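Local coordinates for protein glycerol kinase, putative (Plasmodium falciparum, PDB 2W40) that probably catalyses the ATP-dependent phosphorylation of glycerol to sn-glycerol 3-phosphate, as an FGGY-family kinase of the sugar kinase/Hsp70/actin superfamily, at residues F20-E23 with I27-S30; N83-V88 with G271-I276; W170-L175 with S224-V229; L228-H233 with Y237-I242; E261-C266 with L468-D473. All coordinates share one frame; numbering follows the deposited sequence.

Contact 1 (F20-E23 with I27-S30); sequences FYDE and IVHS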
# COMPACT_ATOMS: atom_id res chain seq x y z
N PHE C 20 25.48 -6.03 -29.53
CA PHE C 20 26.44 -6.01 -30.66
C PHE C 20 25.96 -4.96 -31.64
O PHE C 20 24.87 -5.07 -32.19
CB PHE C 20 26.63 -7.39 -31.30
CG PHE C 20 27.07 -8.44 -30.33
CD1 PHE C 20 28.36 -8.86 -30.28
CD2 PHE C 20 26.14 -9.01 -29.39
CE1 PHE C 20 28.74 -9.86 -29.37
CE2 PHE C 20 26.52 -10.02 -28.52
CZ PHE C 20 27.85 -10.40 -28.49
N TYR C 21 26.79 -3.96 -31.82
CA TYR C 21 26.56 -2.87 -32.72
C TYR C 21 27.41 -3.01 -33.98
O TYR C 21 28.58 -3.32 -33.91
CB TYR C 21 26.85 -1.51 -32.10
CG TYR C 21 25.88 -1.10 -31.01
CD1 TYR C 21 24.81 -0.28 -31.33
CD2 TYR C 21 26.11 -1.34 -29.67
CE1 TYR C 21 23.91 0.15 -30.41
CE2 TYR C 21 25.18 -0.94 -28.75
CZ TYR C 21 24.10 -0.15 -29.11
OH TYR C 21 23.18 0.33 -28.21
N ASP C 22 26.78 -2.75 -35.12
CA ASP C 22 27.56 -2.63 -36.36
C ASP C 22 28.24 -1.23 -36.32
O ASP C 22 28.02 -0.45 -35.42
CB ASP C 22 26.70 -2.85 -37.61
CG ASP C 22 25.74 -1.74 -37.92
OD1 ASP C 22 25.82 -0.60 -37.42
OD2 ASP C 22 24.90 -2.04 -38.83
N GLU C 23 29.05 -0.88 -37.32
CA GLU C 23 29.80 0.36 -37.30
C GLU C 23 29.02 1.59 -37.67
O GLU C 23 29.57 2.69 -37.63
CB GLU C 23 31.09 0.20 -38.08
CG GLU C 23 31.97 -0.93 -37.53
CD GLU C 23 33.28 -1.17 -38.20
OE1 GLU C 23 33.28 -1.09 -39.43
OE2 GLU C 23 34.30 -1.43 -37.52
N ILE C 27 21.99 -1.93 -33.80
CA ILE C 27 22.06 -3.15 -33.10
C ILE C 27 21.83 -4.35 -34.00
O ILE C 27 20.74 -4.47 -34.65
CB ILE C 27 21.03 -3.20 -31.86
CG1 ILE C 27 21.30 -2.01 -30.95
CG2 ILE C 27 21.12 -4.52 -31.16
CD1 ILE C 27 20.25 -1.84 -29.78
N VAL C 28 22.83 -5.21 -34.11
CA VAL C 28 22.69 -6.47 -34.85
C VAL C 28 22.36 -7.70 -34.01
O VAL C 28 21.86 -8.69 -34.50
CB VAL C 28 23.92 -6.70 -35.79
CG1 VAL C 28 24.06 -5.44 -36.79
CG2 VAL C 28 25.22 -6.95 -34.94
N HIS C 29 22.60 -7.66 -32.69
CA HIS C 29 22.11 -8.69 -31.81
C HIS C 29 22.13 -8.09 -30.40
O HIS C 29 23.02 -7.33 -30.09
CB HIS C 29 23.03 -9.92 -31.78
CG HIS C 29 22.60 -10.97 -30.80
ND1 HIS C 29 23.23 -11.19 -29.59
CD2 HIS C 29 21.55 -11.83 -30.83
CE1 HIS C 29 22.59 -12.15 -28.94
NE2 HIS C 29 21.61 -12.59 -29.71
N SER C 30 21.16 -8.50 -29.58
CA SER C 30 21.20 -8.09 -28.17
C SER C 30 20.45 -9.17 -27.33
O SER C 30 19.57 -9.91 -27.86
CB SER C 30 20.59 -6.73 -27.96
OG SER C 30 19.18 -6.78 -28.09

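Contact 2 (N83-V88 with G271-I276); sequences NQRETV and GVFLLI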
# COMPACT_ATOMS: atom_id res chain seq x y z
N ASN C 83 28.04 0.14 -16.51
CA ASN C 83 27.57 -0.59 -15.32
C ASN C 83 26.84 0.26 -14.34
O ASN C 83 27.07 1.45 -14.25
CB ASN C 83 28.82 -1.10 -14.56
CG ASN C 83 29.76 0.07 -14.16
OD1 ASN C 83 30.45 0.66 -15.03
ND2 ASN C 83 29.87 0.37 -12.79
N GLN C 84 25.94 -0.39 -13.60
CA GLN C 84 25.35 0.16 -12.40
C GLN C 84 26.52 0.66 -11.50
O GLN C 84 27.50 -0.09 -11.24
CB GLN C 84 24.57 -0.95 -11.67
CG GLN C 84 25.30 -2.26 -11.45
CD GLN C 84 24.78 -3.12 -10.30
OE1 GLN C 84 24.27 -2.60 -9.30
NE2 GLN C 84 24.99 -4.43 -10.40
N ARG C 85 26.42 1.90 -11.09
CA ARG C 85 27.46 2.57 -10.34
C ARG C 85 27.30 2.22 -8.81
O ARG C 85 26.26 1.65 -8.44
CB ARG C 85 27.39 4.03 -10.60
CG ARG C 85 27.58 4.41 -12.09
CD ARG C 85 27.27 5.91 -12.44
NE ARG C 85 25.91 6.17 -12.03
CZ ARG C 85 25.39 7.39 -11.86
NH1 ARG C 85 26.09 8.47 -12.22
NH2 ARG C 85 24.22 7.54 -11.27
N GLU C 86 28.28 2.65 -7.99
CA GLU C 86 28.29 2.63 -6.53
C GLU C 86 28.36 1.22 -5.92
O GLU C 86 29.01 1.01 -4.93
CB GLU C 86 27.16 3.40 -5.91
CG GLU C 86 27.12 4.91 -6.24
CD GLU C 86 26.29 5.26 -7.47
OE1 GLU C 86 25.46 4.43 -7.92
OE2 GLU C 86 26.42 6.40 -8.00
N THR C 87 27.64 0.30 -6.52
CA THR C 87 27.64 -1.10 -6.12
C THR C 87 29.11 -1.53 -6.00
O THR C 87 29.93 -1.24 -6.86
CB THR C 87 26.93 -1.92 -7.18
OG1 THR C 87 25.56 -1.50 -7.21
CG2 THR C 87 27.03 -3.44 -6.87
N VAL C 88 29.40 -2.23 -4.89
CA VAL C 88 30.81 -2.51 -4.53
C VAL C 88 30.96 -4.00 -4.15
O VAL C 88 30.10 -4.60 -3.47
CB VAL C 88 31.39 -1.52 -3.47
CG1 VAL C 88 30.65 -1.69 -2.16
CG2 VAL C 88 32.91 -1.69 -3.31
N GLY C 271 16.42 3.13 -11.46
CA GLY C 271 16.21 4.49 -10.90
C GLY C 271 16.01 5.48 -12.02
O GLY C 271 16.03 5.13 -13.19
N VAL C 272 15.93 6.76 -11.69
CA VAL C 272 15.85 7.82 -12.65
C VAL C 272 17.04 8.73 -12.33
O VAL C 272 17.28 9.11 -11.17
CB VAL C 272 14.52 8.56 -12.55
CG1 VAL C 272 14.54 9.88 -13.39
CG2 VAL C 272 13.44 7.52 -13.02
N PHE C 273 17.79 9.13 -13.35
CA PHE C 273 19.02 9.92 -13.17
C PHE C 273 19.08 11.07 -14.19
O PHE C 273 19.16 10.83 -15.37
CB PHE C 273 20.25 9.05 -13.27
CG PHE C 273 20.18 7.88 -12.31
CD1 PHE C 273 20.62 8.05 -10.99
CD2 PHE C 273 19.60 6.71 -12.63
CE1 PHE C 273 20.46 7.04 -10.07
CE2 PHE C 273 19.56 5.69 -11.71
CZ PHE C 273 19.94 5.92 -10.43
N LEU C 274 19.07 12.31 -13.68
CA LEU C 274 19.18 13.51 -14.51
C LEU C 274 20.60 14.02 -14.35
O LEU C 274 21.03 14.30 -13.22
CB LEU C 274 18.16 14.54 -14.07
CG LEU C 274 17.93 15.73 -15.08
CD1 LEU C 274 16.62 16.41 -14.83
CD2 LEU C 274 19.05 16.68 -14.87
N LEU C 275 21.32 14.18 -15.48
CA LEU C 275 22.59 14.84 -15.46
C LEU C 275 22.59 16.04 -16.38
O LEU C 275 22.09 15.98 -17.53
CB LEU C 275 23.73 13.91 -15.87
CG LEU C 275 24.13 12.86 -14.79
CD1 LEU C 275 23.21 11.63 -14.79
CD2 LEU C 275 25.61 12.41 -14.99
N ILE C 276 23.19 17.11 -15.88
CA ILE C 276 23.46 18.28 -16.74
C ILE C 276 24.94 18.49 -16.89
O ILE C 276 25.65 18.53 -15.90
CB ILE C 276 22.74 19.57 -16.17
CG1 ILE C 276 22.90 20.75 -17.19
CG2 ILE C 276 23.16 19.92 -14.73
CD1 ILE C 276 21.86 21.93 -17.00

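Contact 3 (W170-L175 with S224-V229); sequences WLIFNL and SNFGLV. With EDO (1,2-ethanediol), chain B.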
# COMPACT_ATOMS: atom_id res chain seq x y z
N TRP C 170 35.18 -5.21 -11.48
CA TRP C 170 34.91 -6.63 -11.33
C TRP C 170 34.90 -7.32 -12.77
O TRP C 170 35.52 -8.38 -12.99
CB TRP C 170 33.61 -6.80 -10.58
CG TRP C 170 33.11 -8.20 -10.40
CD1 TRP C 170 31.92 -8.70 -10.88
CD2 TRP C 170 33.77 -9.31 -9.74
NE1 TRP C 170 31.78 -10.04 -10.52
CE2 TRP C 170 32.90 -10.45 -9.85
CE3 TRP C 170 35.01 -9.44 -9.09
CZ2 TRP C 170 33.20 -11.70 -9.28
CZ3 TRP C 170 35.32 -10.66 -8.53
CH2 TRP C 170 34.43 -11.79 -8.62
N LEU C 171 34.15 -6.75 -13.67
CA LEU C 171 34.04 -7.32 -15.01
C LEU C 171 35.39 -7.36 -15.70
O LEU C 171 35.76 -8.35 -16.30
CB LEU C 171 32.99 -6.53 -15.80
CG LEU C 171 31.55 -6.94 -15.75
CD1 LEU C 171 31.03 -7.38 -14.39
CD2 LEU C 171 30.61 -6.00 -16.53
N ILE C 172 36.14 -6.27 -15.65
CA ILE C 172 37.42 -6.19 -16.35
C ILE C 172 38.42 -7.17 -15.71
O ILE C 172 39.11 -7.93 -16.41
CB ILE C 172 37.98 -4.71 -16.31
CG1 ILE C 172 37.06 -3.73 -17.17
CG2 ILE C 172 39.48 -4.71 -16.70
CD1 ILE C 172 37.47 -2.23 -16.91
N PHE C 173 38.41 -7.26 -14.38
CA PHE C 173 39.28 -8.19 -13.66
C PHE C 173 39.02 -9.61 -14.11
O PHE C 173 39.98 -10.36 -14.41
CB PHE C 173 39.03 -8.02 -12.18
CG PHE C 173 39.81 -8.93 -11.32
CD1 PHE C 173 41.03 -8.49 -10.81
CD2 PHE C 173 39.37 -10.25 -11.12
CE1 PHE C 173 41.79 -9.37 -10.03
CE2 PHE C 173 40.13 -11.12 -10.25
CZ PHE C 173 41.31 -10.66 -9.72
N ASN C 174 37.77 -10.01 -14.21
CA ASN C 174 37.49 -11.36 -14.62
C ASN C 174 37.79 -11.61 -16.08
O ASN C 174 38.37 -12.59 -16.44
CB ASN C 174 36.07 -11.74 -14.26
CG ASN C 174 35.86 -11.96 -12.80
OD1 ASN C 174 35.28 -11.14 -12.08
ND2 ASN C 174 36.25 -13.09 -12.36
N LEU C 175 37.36 -10.70 -16.93
CA LEU C 175 37.59 -10.89 -18.42
C LEU C 175 39.06 -10.97 -18.83
O LEU C 175 39.44 -11.76 -19.70
CB LEU C 175 36.90 -9.81 -19.23
CG LEU C 175 35.37 -9.92 -19.31
CD1 LEU C 175 34.80 -8.57 -19.79
CD2 LEU C 175 35.00 -11.15 -20.25
N SER C 224 40.47 3.91 -23.35
CA SER C 224 41.78 3.48 -22.84
C SER C 224 42.06 2.03 -23.18
O SER C 224 41.22 1.36 -23.68
CB SER C 224 41.90 3.78 -21.31
OG SER C 224 43.28 3.84 -20.90
N ASN C 225 43.26 1.54 -22.93
CA ASN C 225 43.59 0.13 -23.03
C ASN C 225 43.32 -0.49 -21.68
O ASN C 225 44.15 -0.38 -20.79
CB ASN C 225 45.03 -0.03 -23.39
CG ASN C 225 45.41 -1.50 -23.65
OD1 ASN C 225 44.58 -2.36 -23.49
ND2 ASN C 225 46.66 -1.77 -24.12
N PHE C 226 42.15 -1.08 -21.55
CA PHE C 226 41.80 -1.82 -20.33
C PHE C 226 42.28 -3.27 -20.30
O PHE C 226 42.14 -3.95 -19.26
CB PHE C 226 40.30 -1.73 -20.08
CG PHE C 226 39.80 -0.36 -19.76
CD1 PHE C 226 39.86 0.15 -18.45
CD2 PHE C 226 39.32 0.48 -20.77
CE1 PHE C 226 39.47 1.48 -18.21
CE2 PHE C 226 38.89 1.74 -20.49
CZ PHE C 226 38.99 2.26 -19.26
N GLY C 227 42.83 -3.75 -21.43
CA GLY C 227 43.35 -5.07 -21.53
C GLY C 227 42.70 -5.90 -22.55
O GLY C 227 41.73 -5.57 -23.16
N LEU C 228 43.27 -7.07 -22.64
CA LEU C 228 42.87 -8.14 -23.53
C LEU C 228 42.01 -9.14 -22.80
O LEU C 228 42.31 -9.60 -21.71
CB LEU C 228 44.09 -8.87 -24.08
CG LEU C 228 45.15 -8.22 -24.92
CD1 LEU C 228 46.35 -9.19 -25.18
CD2 LEU C 228 44.59 -7.56 -26.23
N VAL C 229 40.92 -9.55 -23.43
CA VAL C 229 40.14 -10.67 -22.92
C VAL C 229 41.02 -11.95 -23.01
O VAL C 229 41.56 -12.30 -24.12
CB VAL C 229 38.81 -10.92 -23.67
CG1 VAL C 229 38.10 -12.14 -23.15
CG2 VAL C 229 37.93 -9.62 -23.52
C1 EDO B . 45.03 -7.88 -20.40
O1 EDO B . 44.73 -9.48 -20.21
C2 EDO B . 46.41 -7.30 -20.66
O2 EDO B . 46.73 -6.63 -21.93

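Contact 4 (L228-H233 with Y237-I242); sequences LVKSEH and YLNIPI. With EDO (1,2-ethanediol), chain B.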
# COMPACT_ATOMS: atom_id res chain seq x y z
N LEU C 228 43.27 -7.07 -22.64
CA LEU C 228 42.87 -8.14 -23.53
C LEU C 228 42.01 -9.14 -22.80
O LEU C 228 42.31 -9.60 -21.71
CB LEU C 228 44.09 -8.87 -24.08
CG LEU C 228 45.15 -8.22 -24.92
CD1 LEU C 228 46.35 -9.19 -25.18
CD2 LEU C 228 44.59 -7.56 -26.23
N VAL C 229 40.92 -9.55 -23.43
CA VAL C 229 40.14 -10.67 -22.92
C VAL C 229 41.02 -11.95 -23.01
O VAL C 229 41.56 -12.30 -24.12
CB VAL C 229 38.81 -10.92 -23.67
CG1 VAL C 229 38.10 -12.14 -23.15
CG2 VAL C 229 37.93 -9.62 -23.52
N LYS C 230 41.10 -12.63 -21.85
CA LYS C 230 41.80 -13.86 -21.73
C LYS C 230 41.00 -14.96 -21.03
O LYS C 230 41.50 -16.13 -20.98
CB LYS C 230 43.13 -13.68 -20.98
CG LYS C 230 44.12 -12.76 -21.65
CD LYS C 230 44.64 -13.35 -22.98
CE LYS C 230 46.05 -12.85 -23.43
NZ LYS C 230 46.62 -13.55 -24.66
N SER C 231 39.82 -14.64 -20.47
CA SER C 231 39.07 -15.63 -19.76
C SER C 231 38.74 -16.87 -20.57
O SER C 231 38.13 -16.79 -21.64
CB SER C 231 37.80 -15.12 -19.08
OG SER C 231 37.07 -16.17 -18.50
N GLU C 232 39.02 -18.02 -19.98
CA GLU C 232 38.73 -19.29 -20.67
C GLU C 232 37.23 -19.58 -20.82
O GLU C 232 36.81 -20.47 -21.62
CB GLU C 232 39.39 -20.43 -19.86
CG GLU C 232 38.86 -20.49 -18.39
CD GLU C 232 39.58 -19.48 -17.36
OE1 GLU C 232 40.54 -18.73 -17.76
OE2 GLU C 232 39.15 -19.46 -16.14
N HIS C 233 36.39 -18.81 -20.10
CA HIS C 233 34.96 -18.94 -20.25
C HIS C 233 34.41 -18.38 -21.52
O HIS C 233 33.29 -18.69 -21.78
CB HIS C 233 34.21 -18.31 -19.07
CG HIS C 233 34.59 -18.90 -17.77
ND1 HIS C 233 34.29 -20.21 -17.42
CD2 HIS C 233 35.34 -18.41 -16.77
CE1 HIS C 233 34.79 -20.45 -16.21
NE2 HIS C 233 35.43 -19.36 -15.80
N TYR C 237 36.41 -14.88 -27.70
CA TYR C 237 36.81 -13.47 -27.43
C TYR C 237 38.29 -13.28 -27.07
O TYR C 237 38.70 -12.19 -26.75
CB TYR C 237 35.94 -12.95 -26.34
CG TYR C 237 34.51 -12.81 -26.75
CD1 TYR C 237 34.01 -11.57 -27.18
CD2 TYR C 237 33.63 -13.87 -26.63
CE1 TYR C 237 32.66 -11.41 -27.52
CE2 TYR C 237 32.31 -13.74 -26.92
CZ TYR C 237 31.80 -12.50 -27.39
OH TYR C 237 30.44 -12.28 -27.69
N LEU C 238 39.07 -14.37 -27.17
CA LEU C 238 40.46 -14.32 -26.88
C LEU C 238 41.16 -13.18 -27.63
O LEU C 238 41.09 -13.07 -28.87
CB LEU C 238 41.15 -15.63 -27.17
CG LEU C 238 42.68 -15.64 -26.84
CD1 LEU C 238 43.00 -15.55 -25.33
CD2 LEU C 238 43.28 -16.93 -27.57
N ASN C 239 41.89 -12.32 -26.88
CA ASN C 239 42.64 -11.20 -27.39
C ASN C 239 41.87 -10.04 -28.04
O ASN C 239 42.44 -9.16 -28.69
CB ASN C 239 43.79 -11.63 -28.31
CG ASN C 239 44.84 -12.42 -27.63
OD1 ASN C 239 45.10 -12.22 -26.42
ND2 ASN C 239 45.47 -13.34 -28.36
N ILE C 240 40.57 -10.01 -27.78
CA ILE C 240 39.74 -8.87 -28.13
C ILE C 240 39.96 -7.83 -27.04
O ILE C 240 39.87 -8.18 -25.85
CB ILE C 240 38.27 -9.27 -28.20
CG1 ILE C 240 38.01 -10.30 -29.31
CG2 ILE C 240 37.40 -8.10 -28.44
CD1 ILE C 240 38.49 -9.88 -30.70
N PRO C 241 40.24 -6.56 -27.42
CA PRO C 241 40.56 -5.52 -26.40
C PRO C 241 39.31 -4.84 -25.81
O PRO C 241 38.30 -4.67 -26.49
CB PRO C 241 41.34 -4.51 -27.21
CG PRO C 241 40.65 -4.55 -28.55
CD PRO C 241 40.24 -5.96 -28.78
N ILE C 242 39.41 -4.48 -24.54
CA ILE C 242 38.40 -3.75 -23.82
C ILE C 242 38.94 -2.31 -23.88
O ILE C 242 40.03 -1.99 -23.34
CB ILE C 242 38.27 -4.21 -22.34
CG1 ILE C 242 37.81 -5.68 -22.30
CG2 ILE C 242 37.29 -3.29 -21.60
CD1 ILE C 242 37.96 -6.36 -20.88
C1 EDO B . 45.03 -7.88 -20.40
O1 EDO B . 44.73 -9.48 -20.21
C2 EDO B . 46.41 -7.30 -20.66
O2 EDO B . 46.73 -6.63 -21.93

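Contact 5 (E261-C266 with L468-D473); sequences EGEAKC and LLRRSD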
# COMPACT_ATOMS: atom_id res chain seq x y z
N GLU C 261 28.05 22.40 -22.61
CA GLU C 261 27.63 22.99 -21.37
C GLU C 261 26.14 23.40 -21.42
O GLU C 261 25.64 24.03 -22.42
CB GLU C 261 28.55 24.18 -21.10
CG GLU C 261 28.48 24.75 -19.78
CD GLU C 261 29.52 25.81 -19.61
OE1 GLU C 261 30.57 25.89 -20.38
OE2 GLU C 261 29.29 26.59 -18.66
N GLY C 262 25.42 23.01 -20.36
CA GLY C 262 24.02 23.24 -20.20
C GLY C 262 23.03 22.22 -20.75
O GLY C 262 21.84 22.31 -20.49
N GLU C 263 23.50 21.32 -21.57
CA GLU C 263 22.70 20.28 -22.04
C GLU C 263 22.49 19.25 -20.92
O GLU C 263 23.45 18.94 -20.14
CB GLU C 263 23.29 19.57 -23.22
CG GLU C 263 23.43 20.40 -24.54
CD GLU C 263 23.76 19.51 -25.71
OE1 GLU C 263 24.94 19.15 -25.89
OE2 GLU C 263 22.77 19.05 -26.40
N ALA C 264 21.27 18.71 -20.93
CA ALA C 264 20.76 17.80 -19.87
C ALA C 264 20.01 16.60 -20.41
O ALA C 264 19.27 16.72 -21.38
CB ALA C 264 19.90 18.48 -18.92
N LYS C 265 20.18 15.45 -19.74
CA LYS C 265 19.40 14.25 -20.08
C LYS C 265 18.82 13.67 -18.79
O LYS C 265 19.33 13.88 -17.70
CB LYS C 265 20.21 13.25 -20.81
CG LYS C 265 21.36 12.60 -19.95
CD LYS C 265 20.87 11.26 -19.29
CE LYS C 265 21.89 10.65 -18.34
NZ LYS C 265 21.22 9.73 -17.44
N CYS C 266 17.83 12.85 -18.97
CA CYS C 266 17.22 12.08 -17.90
C CYS C 266 16.95 10.66 -18.38
O CYS C 266 16.31 10.47 -19.41
CB CYS C 266 15.97 12.76 -17.43
SG CYS C 266 15.25 11.95 -16.00
N LEU C 468 24.02 11.34 -35.82
CA LEU C 468 23.49 10.00 -35.49
C LEU C 468 22.92 9.86 -34.08
O LEU C 468 21.77 9.46 -33.84
CB LEU C 468 24.67 9.02 -35.64
CG LEU C 468 24.59 7.73 -36.43
CD1 LEU C 468 26.01 7.10 -36.56
CD2 LEU C 468 23.62 6.83 -35.81
N LEU C 469 23.71 10.27 -33.11
CA LEU C 469 23.27 10.19 -31.76
C LEU C 469 22.08 11.14 -31.48
O LEU C 469 21.11 10.74 -30.92
CB LEU C 469 24.44 10.48 -30.84
CG LEU C 469 25.66 9.51 -30.95
CD1 LEU C 469 26.91 10.07 -30.16
CD2 LEU C 469 25.33 8.06 -30.65
N ARG C 470 22.10 12.37 -31.92
CA ARG C 470 21.03 13.29 -31.49
C ARG C 470 19.57 12.99 -31.95
O ARG C 470 18.66 13.75 -31.61
CB ARG C 470 21.39 14.70 -31.85
CG ARG C 470 22.62 15.19 -31.20
CD ARG C 470 22.90 16.50 -31.82
NE ARG C 470 24.27 16.99 -31.75
CZ ARG C 470 24.79 17.58 -30.68
NH1 ARG C 470 24.12 17.62 -29.52
NH2 ARG C 470 26.03 18.05 -30.78
N ARG C 471 19.30 11.86 -32.60
CA ARG C 471 18.00 11.61 -33.14
C ARG C 471 16.96 11.46 -32.09
O ARG C 471 17.27 10.88 -31.03
CB ARG C 471 17.98 10.33 -33.90
CG ARG C 471 18.77 10.52 -35.19
CD ARG C 471 18.78 9.27 -35.89
NE ARG C 471 19.65 9.38 -37.03
CZ ARG C 471 20.23 8.34 -37.61
NH1 ARG C 471 20.06 7.08 -37.14
NH2 ARG C 471 21.01 8.56 -38.68
N SER C 472 15.75 11.95 -32.39
CA SER C 472 14.63 11.82 -31.48
C SER C 472 13.35 11.30 -32.20
O SER C 472 13.14 11.54 -33.41
CB SER C 472 14.37 13.17 -30.84
OG SER C 472 13.86 14.08 -31.73
N ASP C 473 12.48 10.65 -31.47
CA ASP C 473 11.24 10.17 -32.07
C ASP C 473 9.90 10.67 -31.47
O ASP C 473 8.83 10.40 -32.00
CB ASP C 473 11.25 8.68 -32.19
CG ASP C 473 10.99 8.00 -30.92
OD1 ASP C 473 11.23 8.62 -29.88
OD2 ASP C 473 10.49 6.85 -30.99
O HOH W 1 26.45 18.55 -27.95
O HOH W 2 22.15 16.41 -27.58

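Contact 1 (F20-E23 with I27-S30)
Phe20 and His29 lie side by side across a beta hairpin. The hairpin, of strands 15-21 and 27-34, carries a classic beta bulge, in which Val28 and His29 together sit opposite Phe20. The side chains of Phe20 and His29 leave the sheet in the same direction, but their rings meet obliquely, planes 50° apart, with Phe20 CD2 at the edge of the imidazole, 3.6 Å from His29 ND1. Helix 49-70 packs against this pair through Leu67 and Val66. Tyr21 and Ile27 run alongside each other on the other face of the sheet. With CG1 of Ile27 turned away from its carbonyl carbon (chi1 -56°), that methylene meets the phenol ring 3.4 Å from Tyr21 CE1, while Tyr21 OH goes on to hydrogen-bond Ser445. Val28, at the corner of the bulge, crosses Asp22 at about a right angle, Val28 CG1 lying 3.8 Å from Asp22 CB; the carboxylate of Asp22 turns back to the backbone N of Asn26 within the connecting turn. Phe20 N gives a nearly straight bond to His29 O. Phe20 O takes 2.8 Å from Val28 N and a weak 3.5 Å bond from His29 N, so one carbonyl serves both residues of the bulge.

Contact 2 (N83-V88 with G271-I276)
Arg85 reaches Phe273 with one terminal nitrogen: NH2 comes 3.6 Å from Phe273 CD1. The guanidinium stands nearly upright against the ring, the two planes 81° apart, and turns its edge to the phenyl group. With Arg85 CZ 5.4 Å from the Phe273 ring centroid, any cation-pi attraction is weak. The arginine chain runs extended through chi2 and then bends at chi3 (-58°), bringing the guanidinium up to the ring; the arginine and the phenylalanine pass each other from opposite ends. Phe273 stands on strand 272-279, and its CB points toward the arginine's loop.

The contact spans the cleft between the two actin-like domains of an FGGY kinase: Arg85 sits in the loop after strand 74-83 of the N-terminal domain, Phe273 on a strand of the C-terminal one. Arg85 NH1 makes a salt bridge to Glu308 and a hydrogen bond to Gln250, bonds that hold the guanidinium in place. Bound glycerol is gripped by the same loop, its O2 by Arg85 N and its O3 by Glu86 OE1. Glu86, whose OE2 pairs with Arg189, also lays that oxygen over one face of the Arg85 guanidinium, 3.9 Å above its plane and offset toward the rim. Within the loop, Thr87 N bonds Arg85 O and Thr87 OG1 donates to Gln84 OE1 at 2.7 Å, from above the plane of that side-chain carbonyl.

Contact 3 (W170-L175 with S224-V229)
No conventional hydrogen bond links Leu175 and Val229, although Leu175 CA and Val229 CA lie 5.2 Å apart; instead the CA-H of Val229 makes a bent C-H...O contact with Leu175 O, Val229 CA being 3.5 Å from that oxygen. Val229 CG1 also lies beside the carbonyl, 3.7 Å from Leu175 O, since chi1 of 176° swings it away from its own N. The same oxygen receives the backbone N of Lys230, so the chain just past Val229 is tied to the helix while the valine itself rests on it.

Side-chain packing supplies the rest. Ile172 brings CD1 obliquely up to the Phe226 ring, 3.7 Å from Phe226 CD1, its chain extended beyond CG1, and Ile172 CG2 stands 3.8 Å from Phe226 O. Here helix 167-176 covers the edge of the N-terminal domain's mixed sheet, with the loosely paired edge strand 225-228 beside strand 241-247. Ile242 and Cys245 of that neighbouring strand continue the hydrophobic layer with Ile172, Leu175 and Phe226. Gly227 takes up backbone angles open to glycine, with phi 120°. An ethanediol, probably from the crystallisation liquor, lies against this glycine, its C1 3.5 Å from Gly227 CA.

Contact 4 (L228-H233 with Y237-I242)
Lys230 folds twice near its root, at chi1 (-62°) and again at chi2 (-67°), which carries NZ across to Asn239. Asn239 presents OD1 to it: the 2.7 Å bond from Lys230 NZ lies in the carbonyl plane and uses a lone pair of Asn239 OD1. Leu228 and Leu238 border this polar link. Leu228 CD1 comes 3.5 Å from Asn239 OD1 on one branch, with CD2 against the Asn239 carbonyl, while Leu238 CD1 meets the Lys230 chain at CD, 3.6 Å away.

Tyr237 to Ile240 form a type II beta turn, closed by Ile240 N to Tyr237 O, with Asn239 in its positive-phi position. Val229 is tied to the turn by two backbone bonds: its N gives 3.0 Å to Ile240 O, nearly straight at 174°, and its O accepts from Asn239 N at 2.8 Å. The valine methyls then fill in between, CG1 beside Tyr237 CB and CG2 across Ile242 CG1 at 4.1 Å. The turn ends the connection from edge strand 225-228 to the antiparallel strand 241-247. Strand 74-83 is the other neighbour of 241-247 in the sheet, its Ile79 touching Val229 and Ile240, and Tyr237 OH reaches the carbonyl of Met60 on helix 49-70.

Contact 5 (E261-C266 with L468-D473)
Glu263 OE1 takes a 2.6 Å hydrogen bond from water 1 and a second bond from the backbone N of Asp260, so this oxygen is gripped from two sources. Water 1 in turn accepts from Arg470 NH2 at 2.9 Å and bridges the two charged groups. Direct contact is looser: Glu263 OE2 and Arg470 NH1 form a long salt bridge of 3.7 Å, the oxygen near the guanidinium plane and at its edge. The side chains cross at about a right angle, with carboxylate and guanidinium planes 35° apart. Arg470 runs extended from CG to NE before chi4 (-80°) turns the guanidinium. Water 2 lies by Glu263 OE2 and accepts a weak bond from Arg470 NH1, giving a partly hydrated ion pair at the surface. Glu263 directly precedes strand 264-268 of the C-terminal domain's mixed sheet, beside strands 272-279 and 411-414; Arg470 is the first residue beyond helix 466-469, in the turn leading to the outermost strand 472-476.

In the fold
Contacts 1, 3 and 4 all belong to the mixed sheet of the N-terminal domain: contact 1 joins strands 15-21 and 27-34 at one border, contacts 3 and 4 lie at the other, around strands 225-228 and 241-247. Contacts 3 and 4 have centres 8 Å apart and share Leu228 and Val229, whereas contact 1 touches contact 4 where Phe20 CZ meets Tyr237 OH. Contact 5 lies in the C-terminal sheet, whose neighbouring strands 264-268 and 272-279 join it to contact 2. Along the chain contact 1 comes first, contacts 3 and 4 fall between the halves of contact 2, and contact 5 opens before contact 2 closes. Contact 2 joins the two domains beside the glycerol.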